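Local structure of cytolethal distending toxin subunit B (2F1N) at residues A56-R68 against G74-T86. The protein nicks DNA as the endonuclease subunit of a tripartite bacterial toxin and very probably damages the DNA of intoxicated cells, which arrest at G2/M. Residues are numbered along the deposited sequence; the frame is centred on the assembly and turned at random.
Sequences AGSPPSTAVDTGR and GIPVRELIWNLST. Unlike the reference sequence in segment 56-68: Arg68 (reference Thr).
Glu79 OE2 is held by two donors: Arg68 NH1, which meets it at 2.8 Å in a salt bridge from the syn side, and Tyr96 OH, which adds a second hydrogen bond. Thr66 OG1 donates to the anti lone pair of Glu79 OE1 (2.7 Å). With CG anti to the backbone N (chi1 176°) and the chain extended beyond it, Glu79 reaches out to Thr66 and Arg68; the guanidinium of Arg68, turned 70° from the carboxylate plane, presents its edge. Arg68 NH1 also binds Ala117 O, and its salt bridge probably stabilises the negative charge of this buried carboxylate. Thr66 OG1 is itself the acceptor of an ST turn, from Arg68 N, and Thr66 CG2 lies against Ile81 CG1 at 3.5 Å.

Next to this cluster the backbones pair antiparallel: Val64 and Ile81 exchange two hydrogen bonds, and Thr66 N continues to Glu79 O. Strand 64-65 is the short outermost strand, within this chain, of one of the two mixed sheets of the DNase I-like fold, with 78-83 between it and 92-98.

The two carboxylate oxygens of Asp65 serve different partners. OD1 closes an Asx turn with Gly67 N and takes a bond from a water that also links Arg68 O and Glu79 N. Asp65 OD2 accepts from Arg78 NE at 3.1 Å, from above the carboxylate plane, in a second salt bridge. Arg78 is bent at chi3 (89°), and Leu80 CD2 lies over the centre of one face of its guanidinium.

Farther along, the Pro60-Ala63 type I turn sets Pro60 CG over the six-membered ring of Trp82, 3.5 Å from its centroid in a CH-pi contact, and Leu84 CD2 lies against the opposite face. Pro59 CB presses unusually tightly on Leu80 CD1 (3.4 Å), and a water bridges Thr62 O to Asn83 N.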
loop_
_atom_site.group_PDB
_atom_site.type_symbol
_atom_site.label_atom_id
_atom_site.label_comp_id
_atom_site.label_asym_id
_atom_site.label_seq_id
_atom_site.Cartn_x
_atom_site.Cartn_y
_atom_site.Cartn_z
ATOM N N ALA A 56 -7.413 -5.783 5.859
ATOM C CA ALA A 56 -7.430 -6.757 4.763
ATOM C C ALA A 56 -8.176 -8.059 5.113
ATOM O O ALA A 56 -8.452 -8.871 4.217
ATOM C CB ALA A 56 -5.980 -7.086 4.291
ATOM N N GLY A 57 -8.541 -8.259 6.382
ATOM C CA GLY A 57 -9.227 -9.522 6.684
ATOM C C GLY A 57 -8.256 -10.705 6.585
ATOM O O GLY A 57 -7.190 -10.696 7.189
ATOM N N SER A 58 -8.656 -11.707 5.839
ATOM C CA SER A 58 -7.899 -12.927 5.634
ATOM C C SER A 58 -7.681 -12.987 4.122
ATOM O O SER A 58 -8.529 -12.519 3.351
ATOM C CB SER A 58 -8.744 -14.125 6.106
ATOM O OG SER A 58 -8.702 -14.216 7.555
ATOM N N PRO A 59 -6.567 -13.553 3.678
ATOM C CA PRO A 59 -6.333 -13.679 2.228
ATOM C C PRO A 59 -7.323 -14.680 1.594
ATOM O O PRO A 59 -8.005 -15.422 2.349
ATOM C CB PRO A 59 -4.894 -14.201 2.137
ATOM C CG PRO A 59 -4.626 -14.875 3.460
ATOM C CD PRO A 59 -5.477 -14.133 4.476
ATOM N N PRO A 60 -7.390 -14.716 0.267
ATOM C CA PRO A 60 -8.277 -15.632 -0.448
ATOM C C PRO A 60 -7.959 -17.054 0.014
ATOM O O PRO A 60 -6.785 -17.397 0.183
ATOM C CB PRO A 60 -7.840 -15.465 -1.915
ATOM C CG PRO A 60 -7.179 -14.108 -1.988
ATOM C CD PRO A 60 -6.565 -13.920 -0.666
ATOM N N SER A 61 -9.009 -17.860 0.229
ATOM C CA SER A 61 -8.833 -19.242 0.654
ATOM C C SER A 61 -8.024 -20.095 -0.302
ATOM O O SER A 61 -7.442 -21.088 0.126
ATOM C CB SER A 61 -10.206 -19.920 0.931
ATOM O OG SER A 61 -10.953 -19.927 -0.273
ATOM N N THR A 62 -7.959 -19.717 -1.571
ATOM C CA THR A 62 -7.142 -20.519 -2.501
ATOM C C THR A 62 -5.703 -20.028 -2.668
ATOM O O THR A 62 -4.951 -20.651 -3.392
ATOM C CB THR A 62 -7.772 -20.587 -3.871
ATOM O OG1 THR A 62 -7.921 -19.256 -4.392
ATOM C CG2 THR A 62 -9.220 -21.119 -3.735
ATOM N N ALA A 63 -5.324 -18.928 -2.029
ATOM C CA ALA A 63 -3.934 -18.465 -2.110
ATOM C C ALA A 63 -3.067 -19.267 -1.160
ATOM O O ALA A 63 -3.490 -19.577 -0.018
ATOM C CB ALA A 63 -3.840 -16.955 -1.794
ATOM N N VAL A 64 -1.884 -19.673 -1.623
ATOM C CA VAL A 64 -1.087 -20.679 -0.889
ATOM C C VAL A 64 0.282 -20.135 -0.509
ATOM O O VAL A 64 1.002 -19.657 -1.375
ATOM C CB VAL A 64 -0.899 -21.949 -1.766
ATOM C CG1 VAL A 64 -0.030 -23.005 -1.055
ATOM C CG2 VAL A 64 -2.222 -22.530 -2.164
ATOM N N ASP A 65 0.654 -20.208 0.776
ATOM C CA ASP A 65 1.982 -19.764 1.249
ATOM C C ASP A 65 3.082 -20.460 0.456
ATOM O O ASP A 65 3.057 -21.689 0.293
ATOM C CB ASP A 65 2.156 -20.199 2.722
ATOM C CG ASP A 65 3.277 -19.441 3.470
ATOM O OD1 ASP A 65 4.319 -18.954 2.895
ATOM O OD2 ASP A 65 3.183 -19.281 4.712
ATOM N N THR A 66 4.072 -19.698 0.007
ATOM C CA THR A 66 5.176 -20.291 -0.735
ATOM C C THR A 66 6.242 -20.878 0.169
ATOM O O THR A 66 7.104 -21.619 -0.323
ATOM C CB THR A 66 5.866 -19.204 -1.561
ATOM O OG1 THR A 66 6.298 -18.173 -0.667
ATOM C CG2 THR A 66 4.871 -18.532 -2.520
ATOM N N GLY A 67 6.235 -20.473 1.433
ATOM C CA GLY A 67 7.222 -20.872 2.429
ATOM C C GLY A 67 8.435 -19.935 2.395
ATOM O O GLY A 67 9.426 -20.182 3.096
ATOM N N ARG A 68 8.337 -18.835 1.643
ATOM C CA ARG A 68 9.464 -17.885 1.581
ATOM C C ARG A 68 9.858 -17.419 2.997
ATOM O O ARG A 68 8.982 -17.080 3.850
ATOM C CB ARG A 68 9.083 -16.655 0.724
ATOM C CG ARG A 68 10.160 -15.581 0.657
ATOM C CD ARG A 68 9.799 -14.513 -0.340
ATOM N NE ARG A 68 10.815 -13.467 -0.512
ATOM C CZ ARG A 68 10.836 -12.632 -1.540
ATOM N NH1 ARG A 68 9.893 -12.708 -2.541
ATOM N NH2 ARG A 68 11.816 -11.731 -1.577
ATOM N N GLY A 74 9.760 -9.640 14.481
ATOM C CA GLY A 74 8.612 -10.211 15.170
ATOM C C GLY A 74 7.257 -9.742 14.630
ATOM O O GLY A 74 6.253 -9.804 15.345
ATOM N N ILE A 75 7.199 -9.323 13.367
ATOM C CA ILE A 75 5.902 -9.003 12.783
ATOM C C ILE A 75 5.488 -10.052 11.753
ATOM O O ILE A 75 6.247 -10.257 10.798
ATOM C CB ILE A 75 5.940 -7.630 12.146
ATOM C CG1 ILE A 75 6.228 -6.550 13.204
ATOM C CG2 ILE A 75 4.595 -7.347 11.369
ATOM C CD1 ILE A 75 6.829 -5.298 12.621
ATOM N N PRO A 76 4.330 -10.695 11.947
ATOM C CA PRO A 76 3.820 -11.709 11.023
ATOM C C PRO A 76 3.766 -11.204 9.594
ATOM O O PRO A 76 3.166 -10.163 9.329
ATOM C CB PRO A 76 2.403 -11.957 11.532
ATOM C CG PRO A 76 2.537 -11.725 13.008
ATOM C CD PRO A 76 3.434 -10.563 13.130
ATOM N N VAL A 77 4.414 -11.924 8.688
ATOM C CA VAL A 77 4.311 -11.624 7.270
ATOM C C VAL A 77 4.517 -12.913 6.460
ATOM O O VAL A 77 5.413 -13.698 6.754
ATOM C CB VAL A 77 5.289 -10.517 6.798
ATOM C CG1 VAL A 77 5.076 -10.163 5.273
ATOM C CG2 VAL A 77 5.149 -9.255 7.668
ATOM N N ARG A 78 3.683 -13.123 5.438
ATOM C CA ARG A 78 3.750 -14.336 4.617
ATOM C C ARG A 78 3.632 -13.966 3.167
ATOM O O ARG A 78 2.860 -13.080 2.814
ATOM C CB ARG A 78 2.555 -15.328 4.918
ATOM C CG ARG A 78 2.555 -15.988 6.279
ATOM C CD ARG A 78 1.129 -16.453 6.668
ATOM N NE ARG A 78 0.942 -17.799 6.172
ATOM C CZ ARG A 78 -0.234 -18.394 5.969
ATOM N NH1 ARG A 78 -1.366 -17.742 6.168
ATOM N NH2 ARG A 78 -0.258 -19.660 5.557
ATOM N N GLU A 79 4.360 -14.680 2.301
ATOM C CA GLU A 79 4.172 -14.559 0.853
ATOM C C GLU A 79 3.269 -15.688 0.403
ATOM O O GLU A 79 3.543 -16.846 0.714
ATOM C CB GLU A 79 5.517 -14.728 0.135
ATOM C CG GLU A 79 5.405 -14.720 -1.384
ATOM C CD GLU A 79 6.774 -14.924 -1.988
ATOM O OE1 GLU A 79 7.318 -16.062 -1.966
ATOM O OE2 GLU A 79 7.345 -13.905 -2.418
ATOM N N LEU A 80 2.205 -15.345 -0.341
ATOM C CA LEU A 80 1.289 -16.331 -0.909
ATOM C C LEU A 80 1.216 -16.211 -2.429
ATOM O O LEU A 80 1.331 -15.106 -2.967
ATOM C CB LEU A 80 -0.137 -16.181 -0.298
ATOM C CG LEU A 80 -0.230 -15.645 1.147
ATOM C CD1 LEU A 80 -1.655 -15.083 1.431
ATOM C CD2 LEU A 80 0.106 -16.743 2.146
ATOM N N ILE A 81 1.057 -17.339 -3.129
ATOM C CA ILE A 81 0.771 -17.275 -4.532
ATOM C C ILE A 81 -0.708 -17.514 -4.741
ATOM O O ILE A 81 -1.299 -18.434 -4.156
ATOM C CB ILE A 81 1.677 -18.260 -5.368
ATOM C CG1 ILE A 81 3.073 -17.660 -5.445
ATOM C CG2 ILE A 81 1.197 -18.381 -6.845
ATOM C CD1 ILE A 81 4.189 -18.588 -6.035
ATOM N N TRP A 82 -1.295 -16.686 -5.601
ATOM C CA TRP A 82 -2.743 -16.742 -5.842
ATOM C C TRP A 82 -2.935 -16.973 -7.321
ATOM O O TRP A 82 -2.674 -16.098 -8.172
ATOM C CB TRP A 82 -3.414 -15.440 -5.353
ATOM C CG TRP A 82 -4.927 -15.387 -5.420
ATOM C CD1 TRP A 82 -5.820 -16.446 -5.487
ATOM C CD2 TRP A 82 -5.714 -14.192 -5.404
ATOM N NE1 TRP A 82 -7.114 -15.959 -5.502
ATOM C CE2 TRP A 82 -7.076 -14.582 -5.434
ATOM C CE3 TRP A 82 -5.399 -12.822 -5.327
ATOM C CZ2 TRP A 82 -8.129 -13.641 -5.439
ATOM C CZ3 TRP A 82 -6.463 -11.869 -5.292
ATOM C CH2 TRP A 82 -7.803 -12.308 -5.340
ATOM N N ASN A 83 -3.382 -18.199 -7.643
ATOM C CA ASN A 83 -3.562 -18.579 -9.054
ATOM C C ASN A 83 -4.908 -18.056 -9.505
ATOM O O ASN A 83 -5.913 -18.366 -8.879
ATOM C CB ASN A 83 -3.496 -20.112 -9.219
ATOM C CG ASN A 83 -3.401 -20.554 -10.695
ATOM O OD1 ASN A 83 -3.860 -19.867 -11.591
ATOM N ND2 ASN A 83 -2.808 -21.718 -10.928
ATOM N N LEU A 84 -4.938 -17.243 -10.559
ATOM C CA LEU A 84 -6.167 -16.525 -10.923
ATOM C C LEU A 84 -6.868 -17.154 -12.123
ATOM O O LEU A 84 -8.054 -16.905 -12.354
ATOM C CB LEU A 84 -5.863 -15.049 -11.237
ATOM C CG LEU A 84 -5.350 -14.179 -10.083
ATOM C CD1 LEU A 84 -5.027 -12.783 -10.548
ATOM C CD2 LEU A 84 -6.411 -14.111 -8.947
ATOM N N SER A 85 -6.116 -17.922 -12.910
ATOM C CA SER A 85 -6.609 -18.518 -14.173
ATOM C C SER A 85 -5.434 -19.173 -14.866
ATOM O O SER A 85 -4.295 -18.892 -14.527
ATOM C CB SER A 85 -7.206 -17.452 -15.117
ATOM O OG SER A 85 -7.713 -18.024 -16.335
ATOM N N THR A 86 -5.710 -20.071 -15.816
ATOM C CA THR A 86 -4.641 -20.617 -16.666
ATOM C C THR A 86 -4.799 -20.196 -18.134
ATOM O O THR A 86 -4.391 -20.922 -19.051
ATOM C CB THR A 86 -4.493 -22.170 -16.531
ATOM O OG1 THR A 86 -4.582 -22.558 -15.149
ATOM C CG2 THR A 86 -3.070 -22.607 -16.913
HETATM O O HOH W 1 -3.946 -20.449 -5.909
HETATM O O HOH W 2 6.089 -16.726 3.497
#